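Long-range contacts in flagellar hook associated protein type 3 FlgL (Legionella pneumophila subsp. pneumophila, PDB 5YTI), which probably serves as a structural component of the bacterial flagellum, as a hook-associated member of the flagellin family: residues Gly204-Ser209 against Asp284-Ser289; Val220-Thr225 against Gly242-Asn247; Ala229-Gly234 against Leu254-Pro259; Leu236-Ser241 against Pro259-Gly264. All coordinates share one frame; numbering follows the deposited sequence.

Interaction 1 of 4, residues Gly204-Ser209 against Asp284-Ser289; sequences GTASVS and DSFSIS
Val208 and Phe286 reach toward each other tip to tip, the valine placing a single methyl over the centre of the phenyl face. Its CG2 stands 3.7 Å from the centroid of the Phe286 ring and only 8° off the ring normal, a CH-pi contact in which the six ring carbons lie at similar distances from the methyl. Phe286 has CG beside its backbone N and anti to its carbonyl carbon (chi1 -62°), at the root of a ring whose CZ end lies by Ala206. Ala206 approaches the same ring differently, at its edge and near its plane: its CB is 3.9 Å from Phe286 CE2, while its carbonyl O is 3.5 Å from Phe286 CZ. Face and edge are thus covered by alternate residues of 204-209. The contact joins two antiparallel sheets, since Val208 lies in strand 207-213 of the three-stranded sheet and Phe286 in strand 285-290 of the five-stranded one; Thr322 of helix 316-374 also touches the ring. At the far end the chemistry turns polar. Gly204 N donates to the syn lone pair of Asp284 OD2, at 2.7 Å, with a bent N-H...O angle of 142°. The other oxygen, OD1, accepts from Thr203 N, so the buried carboxylate takes two successive backbone amides of the loop leading into Ala206.

Interaction 2 of 4, residues Val220-Thr225 against Gly242-Asn247; sequences VPDNYT and GTLSGN
Tyr224 and Gly242 face each other as an antiparallel, non-hydrogen-bonded pair, beyond which the backbone of 243-245 takes up helical angles and curls over the residues preceding strand 224-230. Thr243 N closes the backbone link by donating to Asn223 O at 3.0 Å. The main side chain is that of Asp222, whose CG lies anti to its backbone N (chi1 -159°) and carries the carboxylate into the curl. OD1 receives Leu244 N through its syn lone pair, a nearly straight bond of 3.1 Å (169°). The same oxygen is met from above the carboxylate plane by Asn223 N at 2.7 Å, giving it two backbone donors. OD2 accepts from the hydroxyl of Ser245, with Ser245 OG 3.0 Å away on the anti side and somewhat out of plane. Leu244 crosses the carboxylate obliquely, its CG 3.6 Å from Asp222 OD1. The carboxylate also lies over an aromatic ring: Asp222 CG sits 4.3 Å above the plane of Tyr224, displaced toward the rim. That ring is pinned at its far end, because Tyr224 OH bonds both Val220 O and Asn270. Asn223 turns to the dimer partner instead, its ND2 reaching Ser343 OG of the second subunit. Gly242 N to Gly246 O closes the bend internally. The whole is a beta-hairpin turn, between strands 236-242 and 246-249, in which the N-H of Leu244 and the hydroxyl of Ser245 are accepted by an aspartate from the loop just before the neighbouring strand 224-230.

Interaction 3 of 4, residues Ala229-Gly234 against Leu254-Pro259; sequences ALNSQG and LPDDAP
The carboxylate of Asp256 is presented to Ser232 with both oxygens engaged, and the amide planes of Asn231 and Gln233 are turned steeply against that of the carboxylate. Ser232 takes up the two oxygens by two different donors. Ser232 N points at Asp256 OD1 along a practically straight line (2.8 Å, 177°) and meets its syn lone pair. The hydroxyl supplies the second bond: Ser232 OG lies 2.6 Å from Asp256 OD2, also on the syn side but 31° out of the carboxylate plane. The serine can do this because its OG is held beside its own backbone N (chi1 -58°), which sets both donors toward the same group. Paired this way, the two bonds fix the rotation of the carboxylate, and the negative charge probably polarises the peptide N-H of Ser232. Next to the polar pair, the ring of Pro255 comes up to the backbone of the other segment, with CB 3.3 Å from Leu230 O. Pro255 to Asp257 form a short 3-10 turn, in which Asp257 N bonds to Leu254 O, and Asp256 is the middle residue of this turn. Residues 231-235 connect strands 224-230 and 236-242 into a beta-hairpin; the contact therefore fastens a hairpin loop, through a serine-aspartate pair, to the long loop that follows strand 246-249.

Interaction 4 of 4, residues Leu236-Ser241 against Pro259-Gly264; sequences LVVMVS and PLYQEG
A single beta bridge, Val237 with Leu260, attaches the irregular loop 259-264 to strand 236-242 of the five-stranded sheet, the two CA atoms being 4.2 Å apart. Its one backbone bond runs from Val238 N to Pro259 O, 3.2 Å long and almost straight at 171°. Beside it, Val237 CG2 leans on the same carbonyl, and Leu260 CB lies 3.7 Å from Leu236 O. In the sheet this flank of the strand is otherwise held by strand 246-249, which bonds to Val240; the loop takes over two residues earlier, while Met239 bonds to strand 224-230 across the way. Side-chain packing is concentrated at Val238 and Tyr261, which cross at an angle. Val238 CG2 touches the root of the tyrosine, 3.5 Å from Tyr261 CB, and comes no nearer than 4.2 Å to the ring atom Tyr261 CD1. Tyr261 CG is anti to the backbone N (chi1 162°), and the end of the side chain leads away from the strand. One face of the ring has Glu263 N 4.1 Å above the centre, and Pro280 also packs on this side chain.

In the fold
Burial falls from the seam between the sheets to the tip of the hairpin. Interaction 1 is buried and aromatic, bridging the three- and five-stranded sheets, whereas interaction 3 sits at the surface and depends on a polar serine-aspartate pair. Interactions 2 and 4 are partly buried; the former is governed by a carboxylate gathering donors, the latter by one backbone bond and aliphatic packing. Interactions 2 and 3 engage opposite ends of strand 224-230, and interaction 4 the strand beside it. Ile288 O to Tyr224 N and Ser241 O to Thr225 N probably bond interaction 2 to interactions 1 and 4, while Pro259 is common to interactions 3 and 4.

Interaction 1 of 4, residues Gly204-Ser209 against Asp284-Ser289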
loop_
_atom_site.group_PDB
_atom_site.type_symbol
_atom_site.label_atom_id
_atom_site.label_comp_id
_atom_site.label_asym_id
_atom_site.label_seq_id
_atom_site.Cartn_x
_atom_site.Cartn_y
_atom_site.Cartn_z
ATOM N N GLY A 204 -5.373 20.402 -25.067
ATOM C CA GLY A 204 -4.250 19.872 -25.863
ATOM C C GLY A 204 -4.099 18.357 -25.868
ATOM O O GLY A 204 -5.038 17.652 -25.521
ATOM N N THR A 205 -2.939 17.834 -26.288
ATOM C CA THR A 205 -2.762 16.361 -26.435
ATOM C C THR A 205 -1.729 15.766 -25.473
ATOM O O THR A 205 -1.133 14.715 -25.710
ATOM C CB THR A 205 -2.408 15.957 -27.881
ATOM O OG1 THR A 205 -1.252 16.680 -28.333
ATOM C CG2 THR A 205 -3.586 16.227 -28.778
ATOM N N ALA A 206 -1.550 16.435 -24.355
ATOM C CA ALA A 206 -0.557 16.040 -23.382
ATOM C C ALA A 206 -0.939 14.778 -22.617
ATOM O O ALA A 206 -2.090 14.621 -22.230
ATOM C CB ALA A 206 -0.355 17.191 -22.408
ATOM N N SER A 207 0.039 13.903 -22.391
ATOM C CA SER A 207 -0.139 12.705 -21.554
ATOM C C SER A 207 1.046 12.576 -20.602
ATOM O O SER A 207 2.094 13.150 -20.859
ATOM C CB SER A 207 -0.287 11.444 -22.427
ATOM O OG SER A 207 -0.110 11.742 -23.820
ATOM N N VAL A 208 0.894 11.833 -19.507
ATOM C CA VAL A 208 1.976 11.732 -18.507
ATOM C C VAL A 208 2.272 10.296 -18.064
ATOM O O VAL A 208 1.355 9.519 -17.787
ATOM C CB VAL A 208 1.647 12.552 -17.226
ATOM C CG1 VAL A 208 2.896 12.746 -16.381
ATOM C CG2 VAL A 208 1.033 13.906 -17.567
ATOM N N SER A 209 3.553 9.958 -17.966
ATOM C CA SER A 209 3.952 8.622 -17.555
ATOM C C SER A 209 3.536 8.410 -16.091
ATOM O O SER A 209 3.073 9.335 -15.458
ATOM C CB SER A 209 5.467 8.441 -17.743
ATOM O OG SER A 209 6.192 9.079 -16.710
ATOM N N ASP A 284 -3.799 23.901 -19.782
ATOM C CA ASP A 284 -3.921 22.481 -19.491
ATOM C C ASP A 284 -3.212 22.216 -18.172
ATOM O O ASP A 284 -2.230 22.891 -17.824
ATOM C CB ASP A 284 -3.328 21.633 -20.624
ATOM C CG ASP A 284 -4.212 21.615 -21.859
ATOM O OD1 ASP A 284 -5.266 22.279 -21.825
ATOM O OD2 ASP A 284 -3.881 20.934 -22.855
ATOM N N SER A 285 -3.726 21.257 -17.415
ATOM C CA SER A 285 -3.145 20.971 -16.114
ATOM C C SER A 285 -3.315 19.514 -15.736
ATOM O O SER A 285 -4.267 18.838 -16.178
ATOM C CB SER A 285 -3.751 21.878 -15.033
ATOM O OG SER A 285 -5.175 21.879 -15.088
ATOM N N PHE A 286 -2.372 19.050 -14.921
ATOM C CA PHE A 286 -2.471 17.761 -14.258
ATOM C C PHE A 286 -2.254 17.899 -12.742
ATOM O O PHE A 286 -1.577 18.808 -12.255
ATOM C CB PHE A 286 -1.459 16.782 -14.851
ATOM C CG PHE A 286 -1.661 16.493 -16.322
ATOM C CD1 PHE A 286 -2.585 15.560 -16.743
ATOM C CD2 PHE A 286 -0.910 17.133 -17.271
ATOM C CE1 PHE A 286 -2.772 15.283 -18.092
ATOM C CE2 PHE A 286 -1.083 16.858 -18.615
ATOM C CZ PHE A 286 -2.014 15.937 -19.032
ATOM N N SER A 287 -2.848 16.990 -11.990
ATOM C CA SER A 287 -2.710 17.005 -10.537
ATOM C C SER A 287 -1.857 15.826 -10.091
ATOM O O SER A 287 -1.939 14.741 -10.678
ATOM C CB SER A 287 -4.072 16.890 -9.891
ATOM O OG SER A 287 -3.908 16.708 -8.518
ATOM N N ILE A 288 -1.031 16.025 -9.066
ATOM C CA ILE A 288 -0.119 14.957 -8.613
ATOM C C ILE A 288 -0.062 14.834 -7.080
ATOM O O ILE A 288 0.316 15.772 -6.360
ATOM C CB ILE A 288 1.307 15.172 -9.140
ATOM C CG1 ILE A 288 1.304 15.447 -10.638
ATOM C CG2 ILE A 288 2.152 13.956 -8.810
ATOM C CD1 ILE A 288 2.399 16.391 -11.044
ATOM N N SER A 289 -0.376 13.652 -6.584
ATOM C CA SER A 289 -0.843 13.531 -5.224
ATOM C C SER A 289 -0.345 12.254 -4.580
ATOM O O SER A 289 -0.186 11.235 -5.251
ATOM C CB SER A 289 -2.366 13.534 -5.287
ATOM O OG SER A 289 -2.802 13.167 -6.612
#

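Interaction 2 of 4, residues Val220-Thr225 against Gly242-Asn247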
loop_
_atom_site.group_PDB
_atom_site.type_symbol
_atom_site.label_atom_id
_atom_site.label_comp_id
_atom_site.label_asym_id
_atom_site.label_seq_id
_atom_site.Cartn_x
_atom_site.Cartn_y
_atom_site.Cartn_z
ATOM N N VAL A 220 9.233 14.724 -1.246
ATOM C CA VAL A 220 8.304 15.468 -0.396
ATOM C C VAL A 220 6.840 15.143 -0.736
ATOM O O VAL A 220 6.340 15.454 -1.829
ATOM C CB VAL A 220 8.521 17.002 -0.490
ATOM C CG1 VAL A 220 7.534 17.712 0.424
ATOM C CG2 VAL A 220 9.950 17.372 -0.134
ATOM N N PRO A 221 6.143 14.521 0.205
ATOM C CA PRO A 221 4.761 14.279 -0.156
ATOM C C PRO A 221 3.978 15.631 -0.166
ATOM O O PRO A 221 4.132 16.476 0.755
ATOM C CB PRO A 221 4.284 13.322 0.950
ATOM C CG PRO A 221 5.183 13.600 2.147
ATOM C CD PRO A 221 6.416 14.321 1.646
ATOM N N ASP A 222 3.179 15.842 -1.215
ATOM C CA ASP A 222 2.372 17.053 -1.349
ATOM C C ASP A 222 1.312 16.856 -2.430
ATOM O O ASP A 222 1.351 15.913 -3.200
ATOM C CB ASP A 222 3.273 18.255 -1.690
ATOM C CG ASP A 222 2.643 19.638 -1.348
ATOM O OD1 ASP A 222 1.471 19.681 -0.890
ATOM O OD2 ASP A 222 3.344 20.683 -1.556
ATOM N N ASN A 223 0.353 17.766 -2.459
ATOM C CA ASN A 223 -0.611 17.882 -3.549
ATOM C C ASN A 223 -0.104 18.935 -4.551
ATOM O O ASN A 223 -0.048 20.162 -4.276
ATOM C CB ASN A 223 -1.974 18.291 -3.000
ATOM C CG ASN A 223 -2.711 17.152 -2.396
ATOM O OD1 ASN A 223 -3.067 16.243 -3.094
ATOM N ND2 ASN A 223 -2.979 17.206 -1.116
ATOM N N TYR A 224 0.261 18.430 -5.722
ATOM C CA TYR A 224 0.979 19.214 -6.711
ATOM C C TYR A 224 0.068 19.509 -7.865
ATOM O O TYR A 224 -0.799 18.729 -8.191
ATOM C CB TYR A 224 2.235 18.454 -7.207
ATOM C CG TYR A 224 3.344 18.329 -6.177
ATOM C CD1 TYR A 224 4.253 19.331 -6.004
ATOM C CD2 TYR A 224 3.464 17.196 -5.390
ATOM C CE1 TYR A 224 5.259 19.228 -5.057
ATOM C CE2 TYR A 224 4.462 17.067 -4.446
ATOM C CZ TYR A 224 5.372 18.087 -4.277
ATOM O OH TYR A 224 6.396 17.987 -3.328
ATOM N N THR A 225 0.283 20.641 -8.490
ATOM C CA THR A 225 -0.436 20.988 -9.671
ATOM C C THR A 225 0.581 21.402 -10.727
ATOM O O THR A 225 1.480 22.224 -10.489
ATOM C CB THR A 225 -1.442 22.099 -9.348
ATOM O OG1 THR A 225 -2.027 21.833 -8.054
ATOM C CG2 THR A 225 -2.520 22.179 -10.451
ATOM N N GLY A 242 2.426 23.546 -5.288
ATOM C CA GLY A 242 1.790 22.577 -4.422
ATOM C C GLY A 242 1.339 23.226 -3.144
ATOM O O GLY A 242 1.890 24.233 -2.722
ATOM N N THR A 243 0.340 22.623 -2.529
ATOM C CA THR A 243 -0.315 23.215 -1.419
ATOM C C THR A 243 0.697 23.611 -0.384
ATOM O O THR A 243 0.733 24.766 -0.004
ATOM C CB THR A 243 -1.287 22.253 -0.756
ATOM O OG1 THR A 243 -2.057 21.592 -1.757
ATOM C CG2 THR A 243 -2.200 23.014 0.189
ATOM N N LEU A 244 1.529 22.672 0.067
ATOM C CA LEU A 244 2.466 22.930 1.176
ATOM C C LEU A 244 3.747 23.574 0.717
ATOM O O LEU A 244 4.402 24.226 1.496
ATOM C CB LEU A 244 2.820 21.641 1.931
ATOM C CG LEU A 244 1.638 20.819 2.506
ATOM C CD1 LEU A 244 2.000 19.342 2.764
ATOM C CD2 LEU A 244 1.031 21.476 3.762
ATOM N N SER A 245 4.109 23.392 -0.545
ATOM C CA SER A 245 5.452 23.723 -1.025
ATOM C C SER A 245 5.480 25.059 -1.696
ATOM O O SER A 245 6.548 25.542 -2.062
ATOM C CB SER A 245 5.925 22.677 -2.039
ATOM O OG SER A 245 6.255 21.466 -1.409
ATOM N N GLY A 246 4.313 25.662 -1.880
ATOM C CA GLY A 246 4.239 26.845 -2.710
ATOM C C GLY A 246 4.833 26.411 -4.026
ATOM O O GLY A 246 4.684 25.252 -4.416
ATOM N N ASN A 247 5.526 27.326 -4.696
ATOM C CA ASN A 247 6.102 27.039 -6.023
ATOM C C ASN A 247 7.386 26.239 -5.911
ATOM O O ASN A 247 8.271 26.580 -5.111
ATOM C CB ASN A 247 6.490 28.310 -6.773
ATOM C CG ASN A 247 5.426 29.349 -6.754
ATOM O OD1 ASN A 247 4.481 29.258 -7.520
ATOM N ND2 ASN A 247 5.599 30.374 -5.912
#

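Interaction 3 of 4, residues Ala229-Gly234 against Leu254-Pro259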
loop_
_atom_site.group_PDB
_atom_site.type_symbol
_atom_site.label_atom_id
_atom_site.label_comp_id
_atom_site.label_asym_id
_atom_site.label_seq_id
_atom_site.Cartn_x
_atom_site.Cartn_y
_atom_site.Cartn_z
ATOM N N ALA A 229 1.929 26.796 -19.385
ATOM C CA ALA A 229 1.575 28.135 -19.865
ATOM C C ALA A 229 2.747 28.843 -20.564
ATOM O O ALA A 229 3.761 28.200 -20.890
ATOM C CB ALA A 229 0.984 28.982 -18.728
ATOM N N LEU A 230 2.598 30.164 -20.773
ATOM C CA LEU A 230 3.422 30.936 -21.737
ATOM C C LEU A 230 4.527 31.836 -21.186
ATOM O O LEU A 230 4.365 32.558 -20.194
ATOM C CB LEU A 230 2.513 31.777 -22.644
ATOM C CG LEU A 230 1.598 30.943 -23.553
ATOM C CD1 LEU A 230 0.536 31.831 -24.192
ATOM C CD2 LEU A 230 2.415 30.186 -24.603
ATOM N N ASN A 231 5.662 31.745 -21.871
ATOM C CA ASN A 231 6.737 32.733 -21.813
ATOM C C ASN A 231 6.226 34.089 -22.255
ATOM O O ASN A 231 5.262 34.182 -23.030
ATOM C CB ASN A 231 7.869 32.346 -22.780
ATOM C CG ASN A 231 9.036 31.681 -22.088
ATOM O OD1 ASN A 231 9.123 31.676 -20.863
ATOM N ND2 ASN A 231 9.952 31.129 -22.874
ATOM N N SER A 232 6.889 35.141 -21.785
ATOM C CA SER A 232 6.667 36.460 -22.347
ATOM C C SER A 232 7.125 36.483 -23.832
ATOM O O SER A 232 6.556 37.218 -24.645
ATOM C CB SER A 232 7.348 37.516 -21.480
ATOM O OG SER A 232 6.835 37.435 -20.156
ATOM N N GLN A 233 8.118 35.648 -24.170
ATOM C CA GLN A 233 8.498 35.304 -25.573
ATOM C C GLN A 233 7.409 34.572 -26.400
ATOM O O GLN A 233 7.164 34.928 -27.557
ATOM C CB GLN A 233 9.753 34.419 -25.570
ATOM C CG GLN A 233 10.982 35.094 -24.979
ATOM C CD GLN A 233 11.701 34.249 -23.934
ATOM O OE1 GLN A 233 11.267 34.147 -22.770
ATOM N NE2 GLN A 233 12.818 33.661 -24.334
ATOM N N GLY A 234 6.777 33.546 -25.828
ATOM C CA GLY A 234 5.693 32.854 -26.508
ATOM C C GLY A 234 5.825 31.357 -26.415
ATOM O O GLY A 234 4.860 30.634 -26.623
ATOM N N LEU A 254 7.391 32.690 -11.542
ATOM C CA LEU A 254 7.335 33.552 -12.731
ATOM C C LEU A 254 7.441 32.727 -14.000
ATOM O O LEU A 254 8.345 31.902 -14.120
ATOM C CB LEU A 254 8.469 34.571 -12.690
ATOM C CG LEU A 254 8.104 35.897 -11.987
ATOM C CD1 LEU A 254 7.196 35.714 -10.774
ATOM C CD2 LEU A 254 9.360 36.681 -11.591
ATOM N N PRO A 255 6.517 32.922 -14.954
ATOM C CA PRO A 255 6.695 32.121 -16.173
ATOM C C PRO A 255 8.097 32.247 -16.806
ATOM O O PRO A 255 8.657 31.272 -17.290
ATOM C CB PRO A 255 5.590 32.645 -17.089
ATOM C CG PRO A 255 4.505 33.051 -16.133
ATOM C CD PRO A 255 5.199 33.582 -14.904
ATOM N N ASP A 256 8.674 33.432 -16.758
ATOM C CA ASP A 256 9.928 33.679 -17.450
ATOM C C ASP A 256 11.182 33.121 -16.768
ATOM O O ASP A 256 12.239 33.024 -17.405
ATOM C CB ASP A 256 10.077 35.175 -17.725
ATOM C CG ASP A 256 9.244 35.626 -18.908
ATOM O OD1 ASP A 256 8.676 34.766 -19.623
ATOM O OD2 ASP A 256 9.165 36.846 -19.132
ATOM N N ASP A 257 11.082 32.743 -15.496
ATOM C CA ASP A 257 12.174 32.011 -14.828
ATOM C C ASP A 257 11.986 30.490 -15.024
ATOM O O ASP A 257 12.704 29.676 -14.447
ATOM C CB ASP A 257 12.262 32.383 -13.328
ATOM C CG ASP A 257 12.934 33.749 -13.084
ATOM O OD1 ASP A 257 14.053 34.003 -13.600
ATOM O OD2 ASP A 257 12.353 34.578 -12.354
ATOM N N ALA A 258 11.037 30.110 -15.871
ATOM C CA ALA A 258 10.574 28.726 -15.907
ATOM C C ALA A 258 11.279 27.840 -16.953
ATOM O O ALA A 258 11.638 28.316 -18.040
ATOM C CB ALA A 258 9.066 28.706 -16.137
ATOM N N PRO A 259 11.480 26.543 -16.632
ATOM C CA PRO A 259 11.932 25.597 -17.683
ATOM C C PRO A 259 10.895 25.400 -18.787
ATOM O O PRO A 259 9.704 25.358 -18.511
ATOM C CB PRO A 259 12.171 24.266 -16.925
ATOM C CG PRO A 259 11.605 24.465 -15.553
ATOM C CD PRO A 259 11.549 25.954 -15.281
#

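Interaction 4 of 4, residues Leu236-Ser241 against Pro259-Gly264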
loop_
_atom_site.group_PDB
_atom_site.type_symbol
_atom_site.label_atom_id
_atom_site.label_comp_id
_atom_site.label_asym_id
_atom_site.label_seq_id
_atom_site.Cartn_x
_atom_site.Cartn_y
_atom_site.Cartn_z
ATOM N N LEU A 236 5.922 27.645 -24.907
ATOM C CA LEU A 236 5.215 26.867 -23.891
ATOM C C LEU A 236 6.174 26.480 -22.775
ATOM O O LEU A 236 7.360 26.200 -23.026
ATOM C CB LEU A 236 4.632 25.598 -24.498
ATOM C CG LEU A 236 3.150 25.595 -24.838
ATOM C CD1 LEU A 236 2.847 24.467 -25.820
ATOM C CD2 LEU A 236 2.328 25.469 -23.557
ATOM N N VAL A 237 5.659 26.434 -21.549
ATOM C CA VAL A 237 6.520 26.315 -20.381
ATOM C C VAL A 237 5.796 25.498 -19.303
ATOM O O VAL A 237 4.577 25.385 -19.318
ATOM C CB VAL A 237 6.955 27.742 -19.915
ATOM C CG1 VAL A 237 6.160 28.218 -18.706
ATOM C CG2 VAL A 237 8.454 27.818 -19.636
ATOM N N VAL A 238 6.553 24.904 -18.387
ATOM C CA VAL A 238 6.001 23.931 -17.431
ATOM C C VAL A 238 6.185 24.412 -16.009
ATOM O O VAL A 238 7.326 24.702 -15.573
ATOM C CB VAL A 238 6.704 22.555 -17.558
ATOM C CG1 VAL A 238 6.298 21.591 -16.448
ATOM C CG2 VAL A 238 6.389 21.944 -18.896
HETATM N N MSE A 239 5.073 24.480 -15.281
HETATM C CA MSE A 239 5.126 24.977 -13.912
HETATM C C MSE A 239 4.566 23.976 -12.971
HETATM O O MSE A 239 3.661 23.224 -13.307
HETATM C CB MSE A 239 4.402 26.303 -13.843
HETATM C CG MSE A 239 5.351 27.300 -14.487
HETATM SE SE MSE A 239 4.579 29.095 -14.552
HETATM C CE MSE A 239 3.087 28.746 -15.804
ATOM N N VAL A 240 5.133 23.951 -11.779
ATOM C CA VAL A 240 4.637 23.084 -10.727
ATOM C C VAL A 240 4.674 23.796 -9.395
ATOM O O VAL A 240 5.671 24.439 -9.026
ATOM C CB VAL A 240 5.466 21.776 -10.630
ATOM C CG1 VAL A 240 5.116 20.982 -9.382
ATOM C CG2 VAL A 240 5.238 20.913 -11.857
ATOM N N SER A 241 3.580 23.670 -8.675
ATOM C CA SER A 241 3.519 24.204 -7.340
ATOM C C SER A 241 2.647 23.253 -6.561
ATOM O O SER A 241 2.168 22.276 -7.110
ATOM C CB SER A 241 2.909 25.592 -7.360
ATOM O OG SER A 241 1.545 25.452 -7.715
ATOM N N PRO A 259 11.480 26.543 -16.632
ATOM C CA PRO A 259 11.932 25.597 -17.683
ATOM C C PRO A 259 10.895 25.400 -18.787
ATOM O O PRO A 259 9.704 25.358 -18.511
ATOM C CB PRO A 259 12.171 24.266 -16.925
ATOM C CG PRO A 259 11.605 24.465 -15.553
ATOM C CD PRO A 259 11.549 25.954 -15.281
ATOM N N LEU A 260 11.357 25.250 -20.022
ATOM C CA LEU A 260 10.452 25.082 -21.161
ATOM C C LEU A 260 10.192 23.576 -21.409
ATOM O O LEU A 260 10.957 22.717 -20.977
ATOM C CB LEU A 260 10.989 25.790 -22.415
ATOM C CG LEU A 260 12.228 26.696 -22.220
ATOM C CD1 LEU A 260 13.553 25.935 -22.407
ATOM C CD2 LEU A 260 12.165 27.882 -23.176
ATOM N N TYR A 261 9.088 23.285 -22.088
ATOM C CA TYR A 261 8.575 21.929 -22.254
ATOM C C TYR A 261 9.192 21.252 -23.486
ATOM O O TYR A 261 8.820 21.587 -24.620
ATOM C CB TYR A 261 7.026 21.978 -22.372
ATOM C CG TYR A 261 6.355 20.748 -22.970
ATOM C CD1 TYR A 261 6.332 19.539 -22.283
ATOM C CD2 TYR A 261 5.724 20.803 -24.216
ATOM C CE1 TYR A 261 5.718 18.421 -22.825
ATOM C CE2 TYR A 261 5.114 19.681 -24.760
ATOM C CZ TYR A 261 5.118 18.492 -24.056
ATOM O OH TYR A 261 4.518 17.372 -24.570
ATOM N N GLN A 262 10.137 20.325 -23.255
ATOM C CA GLN A 262 10.628 19.424 -24.304
ATOM C C GLN A 262 9.717 18.133 -24.307
ATOM O O GLN A 262 9.590 17.410 -23.312
ATOM C CB GLN A 262 12.180 19.177 -24.180
ATOM C CG GLN A 262 12.914 18.790 -25.497
ATOM C CD GLN A 262 14.455 18.963 -25.467
ATOM O OE1 GLN A 262 15.040 19.134 -24.401
ATOM N NE2 GLN A 262 15.113 18.902 -26.648
ATOM N N GLU A 263 9.016 17.912 -25.418
ATOM C CA GLU A 263 8.297 16.662 -25.651
ATOM C C GLU A 263 9.100 15.426 -25.201
ATOM O O GLU A 263 10.269 15.271 -25.522
ATOM C CB GLU A 263 7.942 16.543 -27.135
ATOM C CG GLU A 263 6.970 15.431 -27.412
ATOM C CD GLU A 263 6.409 15.511 -28.799
ATOM O OE1 GLU A 263 6.655 16.541 -29.473
ATOM O OE2 GLU A 263 5.729 14.537 -29.207
ATOM N N GLY A 264 8.452 14.559 -24.438
ATOM C CA GLY A 264 9.051 13.305 -23.966
ATOM C C GLY A 264 10.293 13.481 -23.103
ATOM O O GLY A 264 11.164 12.590 -23.053
#